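Local coordinates for ORC1-type DNA replication protein 2 (Aeropyrum pernix, PDB 1W5T) that binds DNA and takes part in regulating DNA replication, pairing an N-terminal AAA+ ATPase domain with a C-terminal winged-helix domain, at residues 101-104 with 105-109; 279-283 with 284-288; 306-309 with 310-314. One frame throughout, in Å; residues are numbered along the deposited sequence.

Interaction 1: 101-104 with 105-109; sequences YTIL and SLIVR
Ser105 OG turns back along the helix and gives a hydrogen bond to Thr102 O over 3.2 Å, one turn earlier. With chi1 at 64°, the hydroxyl sits between its own backbone N and carbonyl carbon, which brings it over the preceding turn. It reaches the acceptor well off the carbonyl direction, at a C=O...OG angle of 116°, while Leu106 N comes to the same Thr102 O at 3.0 Å and almost in line with the C=O bond. Thr102 O thus serves two donors. Ser105 N bonds to Tyr101 O, Ile107 N to Ile103 O and Val108 N to Leu104 O in the same i to i+4 pattern.

On the apolar side Ile103 and Ile107 lie side by side and point the same way, CG2 of Ile103 meeting CD1 of Ile107 at 3.9 Å. That same CD1 lies 4.3 Å from Leu104 CD2. Beyond this pair, Ile107 rests on Ala90 and Val92 of strand 87-93 and on Leu140 and Val142 of strand 139-145, and Ile103 reaches Leu144. Leu104 and Val108 face helix 122-136 through Ile125, and the hydroxyl of Tyr101 is hydrogen-bonded to Val117 O.

Replacing Ser105 by alanine removes the hydroxyl and would probably leave Thr102 O with its helical donor but without the second bond from this turn. The contacts with strands 87-93 and 139-145 divide the helix chemically: isoleucines packed against the parallel sheet of the AAA+ domain, and on another side a serine whose hydroxyl is bonded to a backbone carbonyl of the preceding turn.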
loop_
_atom_site.group_PDB
_atom_site.type_symbol
_atom_site.label_atom_id
_atom_site.label_comp_id
_atom_site.label_asym_id
_atom_site.label_seq_id
_atom_site.Cartn_x
_atom_site.Cartn_y
_atom_site.Cartn_z
ATOM N N TYR A 101 1.253 -20.778 -10.359
ATOM C CA TYR A 101 2.006 -21.109 -11.549
ATOM C C TYR A 101 2.486 -19.814 -12.234
ATOM O O TYR A 101 3.626 -19.749 -12.689
ATOM C CB TYR A 101 1.198 -21.996 -12.514
ATOM C CG TYR A 101 1.905 -22.153 -13.853
ATOM C CD1 TYR A 101 2.778 -23.210 -14.092
ATOM C CD2 TYR A 101 1.718 -21.205 -14.874
ATOM C CE1 TYR A 101 3.438 -23.316 -15.337
ATOM C CE2 TYR A 101 2.354 -21.310 -16.081
ATOM C CZ TYR A 101 3.206 -22.352 -16.313
ATOM O OH TYR A 101 3.835 -22.430 -17.536
ATOM N N THR A 102 1.612 -18.811 -12.310
ATOM C CA THR A 102 1.962 -17.554 -12.965
ATOM C C THR A 102 2.948 -16.729 -12.125
ATOM O O THR A 102 3.916 -16.234 -12.660
ATOM C CB THR A 102 0.686 -16.718 -13.338
ATOM O OG1 THR A 102 -0.177 -17.501 -14.171
ATOM C CG2 THR A 102 1.026 -15.532 -14.244
ATOM N N ILE A 103 2.710 -16.619 -10.823
ATOM C CA ILE A 103 3.655 -15.969 -9.897
ATOM C C ILE A 103 5.088 -16.513 -10.079
ATOM O O ILE A 103 6.052 -15.753 -10.286
ATOM C CB ILE A 103 3.130 -16.071 -8.418
ATOM C CG1 ILE A 103 1.942 -15.115 -8.229
ATOM C CG2 ILE A 103 4.238 -15.755 -7.389
ATOM C CD1 ILE A 103 0.897 -15.559 -7.225
ATOM N N LEU A 104 5.180 -17.846 -10.087
ATOM C CA LEU A 104 6.438 -18.543 -10.258
ATOM C C LEU A 104 7.128 -18.301 -11.594
ATOM O O LEU A 104 8.355 -18.125 -11.656
ATOM C CB LEU A 104 6.264 -20.034 -10.024
ATOM C CG LEU A 104 6.031 -20.433 -8.579
ATOM C CD1 LEU A 104 6.056 -21.934 -8.586
ATOM C CD2 LEU A 104 7.042 -19.893 -7.606
ATOM N N SER A 105 6.372 -18.267 -12.673
ATOM C CA SER A 105 7.060 -18.102 -13.954
ATOM C C SER A 105 7.520 -16.655 -14.102
ATOM O O SER A 105 8.550 -16.367 -14.712
ATOM C CB SER A 105 6.201 -18.587 -15.120
ATOM O OG SER A 105 5.032 -17.799 -15.223
ATOM N N LEU A 106 6.785 -15.739 -13.495
ATOM C CA LEU A 106 7.269 -14.369 -13.393
ATOM C C LEU A 106 8.575 -14.322 -12.573
ATOM O O LEU A 106 9.538 -13.693 -12.989
ATOM C CB LEU A 106 6.184 -13.431 -12.824
ATOM C CG LEU A 106 5.041 -13.113 -13.804
ATOM C CD1 LEU A 106 3.916 -12.357 -13.082
ATOM C CD2 LEU A 106 5.483 -12.360 -15.091
ATOM N N ILE A 107 8.636 -15.026 -11.448
ATOM C CA ILE A 107 9.876 -15.035 -10.669
ATOM C C ILE A 107 11.091 -15.599 -11.474
ATOM O O ILE A 107 12.168 -14.996 -11.422
ATOM C CB ILE A 107 9.692 -15.727 -9.269
ATOM C CG1 ILE A 107 8.743 -14.924 -8.368
ATOM C CG2 ILE A 107 11.030 -15.944 -8.589
ATOM C CD1 ILE A 107 8.163 -15.735 -7.218
ATOM N N VAL A 108 10.923 -16.719 -12.211
ATOM C CA VAL A 108 12.019 -17.225 -13.071
ATOM C C VAL A 108 12.459 -16.276 -14.204
ATOM O O VAL A 108 13.663 -16.122 -14.418
ATOM C CB VAL A 108 11.861 -18.725 -13.626
ATOM C CG1 VAL A 108 10.750 -19.503 -12.992
ATOM C CG2 VAL A 108 11.789 -18.779 -15.164
ATOM N N ARG A 109 11.498 -15.672 -14.932
ATOM C CA ARG A 109 11.753 -14.642 -15.951
ATOM C C ARG A 109 12.777 -13.649 -15.366
ATOM O O ARG A 109 13.826 -13.407 -15.951
ATOM C CB ARG A 109 10.438 -13.885 -16.316
ATOM C CG ARG A 109 9.621 -14.368 -17.573
ATOM C CD ARG A 109 8.552 -13.301 -18.192
ATOM N NE ARG A 109 8.111 -12.230 -17.265
ATOM C CZ ARG A 109 8.139 -10.888 -17.403
ATOM N NH1 ARG A 109 7.682 -10.165 -16.399
ATOM N NH2 ARG A 109 8.595 -10.256 -18.477
#

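Interaction 2: 279-283 with 284-288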
loop_
_atom_site.group_PDB
_atom_site.type_symbol
_atom_site.label_atom_id
_atom_site.label_comp_id
_atom_site.label_asym_id
_atom_site.label_seq_id
_atom_site.Cartn_x
_atom_site.Cartn_y
_atom_site.Cartn_z
ATOM N N ASP A 279 10.962 29.631 -16.739
ATOM C CA ASP A 279 12.045 28.690 -16.463
ATOM C C ASP A 279 12.301 28.493 -14.973
ATOM O O ASP A 279 13.346 27.965 -14.572
ATOM C CB ASP A 279 13.350 29.083 -17.181
ATOM C CG ASP A 279 13.883 30.414 -16.720
ATOM O OD1 ASP A 279 14.849 30.906 -17.374
ATOM O OD2 ASP A 279 13.400 31.023 -15.732
ATOM N N SER A 280 11.340 28.936 -14.165
ATOM C CA SER A 280 11.308 28.634 -12.753
ATOM C C SER A 280 9.841 28.451 -12.308
ATOM O O SER A 280 8.901 28.803 -13.061
ATOM C CB SER A 280 11.969 29.755 -11.989
ATOM O OG SER A 280 11.402 30.972 -12.415
ATOM N N LEU A 281 9.649 27.874 -11.115
ATOM C CA LEU A 281 8.323 27.799 -10.532
ATOM C C LEU A 281 7.887 29.143 -9.996
ATOM O O LEU A 281 8.705 30.028 -9.690
ATOM C CB LEU A 281 8.268 26.794 -9.395
ATOM C CG LEU A 281 8.516 25.334 -9.703
ATOM C CD1 LEU A 281 8.593 24.504 -8.418
ATOM C CD2 LEU A 281 7.466 24.787 -10.659
ATOM N N SER A 282 6.573 29.287 -9.872
ATOM C CA SER A 282 6.024 30.367 -9.074
ATOM C C SER A 282 5.009 29.750 -8.119
ATOM O O SER A 282 4.554 28.615 -8.347
ATOM C CB SER A 282 5.402 31.435 -9.981
ATOM O OG SER A 282 4.215 30.968 -10.570
ATOM N N GLU A 283 4.668 30.460 -7.051
ATOM C CA GLU A 283 3.669 29.990 -6.128
ATOM C C GLU A 283 2.291 29.723 -6.732
ATOM O O GLU A 283 1.611 28.756 -6.336
ATOM C CB GLU A 283 3.555 30.978 -4.976
ATOM C CG GLU A 283 4.907 31.271 -4.358
ATOM C CD GLU A 283 4.790 31.930 -3.030
ATOM O OE1 GLU A 283 5.810 32.360 -2.454
ATOM O OE2 GLU A 283 3.668 32.038 -2.567
ATOM N N ASP A 284 1.865 30.590 -7.665
ATOM C CA ASP A 284 0.594 30.421 -8.381
ATOM C C ASP A 284 0.508 29.065 -9.083
ATOM O O ASP A 284 -0.516 28.383 -9.008
ATOM C CB ASP A 284 0.366 31.557 -9.384
ATOM C CG ASP A 284 0.096 32.919 -8.694
ATOM O OD1 ASP A 284 0.082 33.942 -9.385
ATOM O OD2 ASP A 284 -0.098 33.079 -7.473
ATOM N N LEU A 285 1.590 28.682 -9.751
ATOM C CA LEU A 285 1.621 27.442 -10.524
ATOM C C LEU A 285 1.570 26.225 -9.600
ATOM O O LEU A 285 0.848 25.293 -9.849
ATOM C CB LEU A 285 2.849 27.412 -11.455
ATOM C CG LEU A 285 2.727 28.444 -12.607
ATOM C CD1 LEU A 285 4.074 28.746 -13.261
ATOM C CD2 LEU A 285 1.692 27.995 -13.722
ATOM N N VAL A 286 2.304 26.283 -8.500
ATOM C CA VAL A 286 2.285 25.224 -7.501
ATOM C C VAL A 286 0.892 25.117 -6.911
ATOM O O VAL A 286 0.321 24.030 -6.884
ATOM C CB VAL A 286 3.349 25.448 -6.399
ATOM C CG1 VAL A 286 3.183 24.468 -5.239
ATOM C CG2 VAL A 286 4.740 25.312 -7.009
ATOM N N ARG A 287 0.336 26.255 -6.481
ATOM C CA ARG A 287 -1.008 26.242 -5.920
ATOM C C ARG A 287 -2.042 25.773 -6.922
ATOM O O ARG A 287 -2.929 24.985 -6.579
ATOM C CB ARG A 287 -1.392 27.554 -5.267
ATOM C CG ARG A 287 -0.745 27.731 -3.897
ATOM C CD ARG A 287 -1.153 29.004 -3.166
ATOM N NE ARG A 287 -0.965 30.141 -4.079
ATOM C CZ ARG A 287 -0.031 31.082 -3.942
ATOM N NH1 ARG A 287 0.816 31.078 -2.887
ATOM N NH2 ARG A 287 0.023 32.038 -4.860
ATOM N N LYS A 288 -1.928 26.262 -8.145
ATOM C CA LYS A 288 -2.684 25.715 -9.239
ATOM C C LYS A 288 -2.593 24.183 -9.306
ATOM O O LYS A 288 -3.616 23.493 -9.424
ATOM C CB LYS A 288 -2.197 26.304 -10.565
ATOM C CG LYS A 288 -3.088 25.951 -11.742
ATOM C CD LYS A 288 -4.330 26.885 -11.801
ATOM C CE LYS A 288 -5.039 26.884 -13.207
ATOM N NZ LYS A 288 -6.478 27.340 -13.017
#
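Arg287 folds its guanidinium back over the backbone of Glu283, whose carbonyl O lies 3.6 Å above the centre of one face of the flat group. A bend at chi3 (-51°) turns the arginine back in this way, and it also sets CZ 3.7 Å from Glu283 CB. From there NH1 reaches Glu283 OE2 at 3.0 Å, a salt bridge with an N-H...O angle of 141°. The carboxylate offers its anti lone pair, the one away from its other oxygen, and its plane stands 71° from that of the guanidinium, so the two meet through a single N-H rather than as a flat two-bond pair. NH2 holds a second salt bridge, to Asp284 OD2 at 2.8 Å, although the hydrogen bond within it is weak. Glu283 OE1 has its own partner in Arg240, which extends the network to helix 239-249.

Ser282 is the N-cap residue of helix 283-292. Its carbonyl O accepts from Val286 N at 3.2 Å and more weakly from Leu285 N, while its OG lies against the leucine side chain, 3.5 Å from Leu285 CD1. On the inner side Leu281 CD1 meets Val286 CG2 at 4.2 Å, the two side chains crossing at about a right angle. Leu281 also packs on Cys270 and Val286 on Ala269, which packs this helix start on helix 259-275 of the lid.

Two acids at the first turn, sharing one arginine, would be expected to interact favourably with the helix dipole, and the arginine, with Arg240 at the other Glu283 oxygen, probably offsets the repulsion between the two carboxylates.

Interaction 3: 306-309 with 310-314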
loop_
_atom_site.group_PDB
_atom_site.type_symbol
_atom_site.label_atom_id
_atom_site.label_comp_id
_atom_site.label_asym_id
_atom_site.label_seq_id
_atom_site.Cartn_x
_atom_site.Cartn_y
_atom_site.Cartn_z
ATOM N N LEU A 306 -19.767 -3.285 1.057
ATOM C CA LEU A 306 -20.534 -2.945 2.258
ATOM C C LEU A 306 -22.029 -3.199 2.032
ATOM O O LEU A 306 -22.522 -2.953 0.955
ATOM C CB LEU A 306 -20.307 -1.461 2.581
ATOM C CG LEU A 306 -19.312 -1.084 3.667
ATOM C CD1 LEU A 306 -18.137 -2.126 3.791
ATOM C CD2 LEU A 306 -18.853 0.405 3.552
ATOM N N SER A 307 -22.728 -3.668 3.056
ATOM C CA SER A 307 -24.182 -3.721 3.094
ATOM C C SER A 307 -24.884 -2.335 3.059
ATOM O O SER A 307 -24.329 -1.327 3.473
ATOM C CB SER A 307 -24.619 -4.518 4.319
ATOM O OG SER A 307 -24.958 -3.689 5.415
ATOM N N ILE A 308 -26.099 -2.314 2.533
ATOM C CA ILE A 308 -26.904 -1.107 2.331
ATOM C C ILE A 308 -26.939 -0.276 3.600
ATOM O O ILE A 308 -26.920 0.943 3.581
ATOM C CB ILE A 308 -28.369 -1.513 1.965
ATOM C CG1 ILE A 308 -28.416 -2.298 0.663
ATOM C CG2 ILE A 308 -29.270 -0.315 1.854
ATOM C CD1 ILE A 308 -29.759 -2.976 0.415
ATOM N N HIS A 309 -26.968 -0.984 4.714
ATOM C CA HIS A 309 -27.197 -0.365 5.984
ATOM C C HIS A 309 -25.992 0.362 6.518
ATOM O O HIS A 309 -26.131 1.474 7.018
ATOM C CB HIS A 309 -27.835 -1.364 6.933
ATOM C CG HIS A 309 -29.320 -1.423 6.760
ATOM N ND1 HIS A 309 -30.178 -0.577 7.435
ATOM C CD2 HIS A 309 -30.090 -2.134 5.903
ATOM C CE1 HIS A 309 -31.418 -0.801 7.035
ATOM N NE2 HIS A 309 -31.391 -1.742 6.107
ATOM N N GLU A 310 -24.815 -0.234 6.329
ATOM C CA GLU A 310 -23.550 0.476 6.531
ATOM C C GLU A 310 -23.459 1.697 5.633
ATOM O O GLU A 310 -23.052 2.754 6.075
ATOM C CB GLU A 310 -22.344 -0.419 6.289
ATOM C CG GLU A 310 -22.633 -1.893 6.453
ATOM C CD GLU A 310 -21.449 -2.681 6.952
ATOM O OE1 GLU A 310 -21.292 -3.810 6.484
ATOM O OE2 GLU A 310 -20.694 -2.182 7.807
ATOM N N LEU A 311 -23.855 1.535 4.381
ATOM C CA LEU A 311 -23.788 2.587 3.381
ATOM C C LEU A 311 -24.698 3.777 3.751
ATOM O O LEU A 311 -24.333 4.938 3.560
ATOM C CB LEU A 311 -24.188 1.995 2.023
ATOM C CG LEU A 311 -23.226 1.527 0.920
ATOM C CD1 LEU A 311 -21.793 1.419 1.356
ATOM C CD2 LEU A 311 -23.693 0.206 0.273
ATOM N N ILE A 312 -25.889 3.480 4.275
ATOM C CA ILE A 312 -26.778 4.519 4.788
ATOM C C ILE A 312 -26.147 5.332 5.954
ATOM O O ILE A 312 -26.263 6.548 6.012
ATOM C CB ILE A 312 -28.183 3.931 5.172
ATOM C CG1 ILE A 312 -28.952 3.541 3.923
ATOM C CG2 ILE A 312 -29.025 4.950 5.901
ATOM C CD1 ILE A 312 -29.779 2.302 4.129
ATOM N N ILE A 313 -25.480 4.643 6.853
ATOM C CA ILE A 313 -24.817 5.256 7.997
ATOM C C ILE A 313 -23.596 6.067 7.580
ATOM O O ILE A 313 -23.398 7.223 8.054
ATOM C CB ILE A 313 -24.445 4.191 9.035
ATOM C CG1 ILE A 313 -25.720 3.437 9.471
ATOM C CG2 ILE A 313 -23.733 4.855 10.211
ATOM C CD1 ILE A 313 -25.464 2.048 10.181
ATOM N N LEU A 314 -22.801 5.491 6.681
ATOM C CA LEU A 314 -21.692 6.225 6.083
ATOM C C LEU A 314 -22.153 7.548 5.440
ATOM O O LEU A 314 -21.563 8.608 5.658
ATOM C CB LEU A 314 -20.917 5.360 5.078
ATOM C CG LEU A 314 -19.636 5.978 4.496
ATOM C CD1 LEU A 314 -18.723 6.449 5.621
ATOM C CD2 LEU A 314 -18.861 4.977 3.595
#
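One face of the His309 imidazole is approached by the CD1 methyl of Ile312, which lies 4.4 Å from ND1. His309 ND1 is hydrogen-bonded to the hydroxyl of Tyr337 on helix 330-345, a bond that probably restrains the rotation of the imidazole. The other flat group, the carboxylate of Glu310, lies beside the N-cap residue Ser307: its OE1 is 3.8 Å from Ser307 OG, and its OE2 is hydrogen-bonded to His361 ND1 of helix 352-364.

Glu310 is bent at chi2 (-149°), and its CG runs close beside the serine, 3.1 Å from Ser307 OG. Ser307 is the N-cap of helix 308-322. Its OG accepts a weak capping bond from His309 N, and its carbonyl O takes Leu311 N at 3.0 Å in the first regular bond of the helix. Ile312 N to Ile308 O and Ile313 N to His309 O follow.

Two apolar pairs complete the contact. Ile308 and Ile312 lie alongside each other, pointing the same way, with Ile308 CG2 at 3.5 Å from Ile312 CD1. With CG1 anti to the carbonyl carbon (chi1 -71°), Ile312 carries that methyl back over the earlier turn. Leu306, just ahead of the cap, crosses Leu311 obliquely, its CB 3.5 Å from Leu311 CD1. Leu311 goes on to Ile402 and Ile403 of helix 392-408, so this opening turn joins several helices of the winged-helix domain.

His309 and Glu310 are buried residues, and their bonds to Tyr337 and His361 probably offset part of the cost of burying polar groups among leucines and isoleucines.

How the interactions relate
The three contacts follow one another along the chain, each lying within or at the start of one helix, and none touches another. Interaction 1 is in helix 100-111, packed on the parallel sheet of the AAA+ domain; interaction 2 opens helix 283-292, which packs on helices 239-249 and 259-275 of the lid, with the side chain of Leu281 about 10 Å from that of Arg227; interaction 3 opens helix 308-322. Their centres are 40 to 45 Å apart, and the nearest atoms of interactions 1 and 3 are about 25 Å apart. They are thus separate local features of three parts of one chain: the ATPase core, the lid that carries ATP-binding Arg227, and the winged-helix domain.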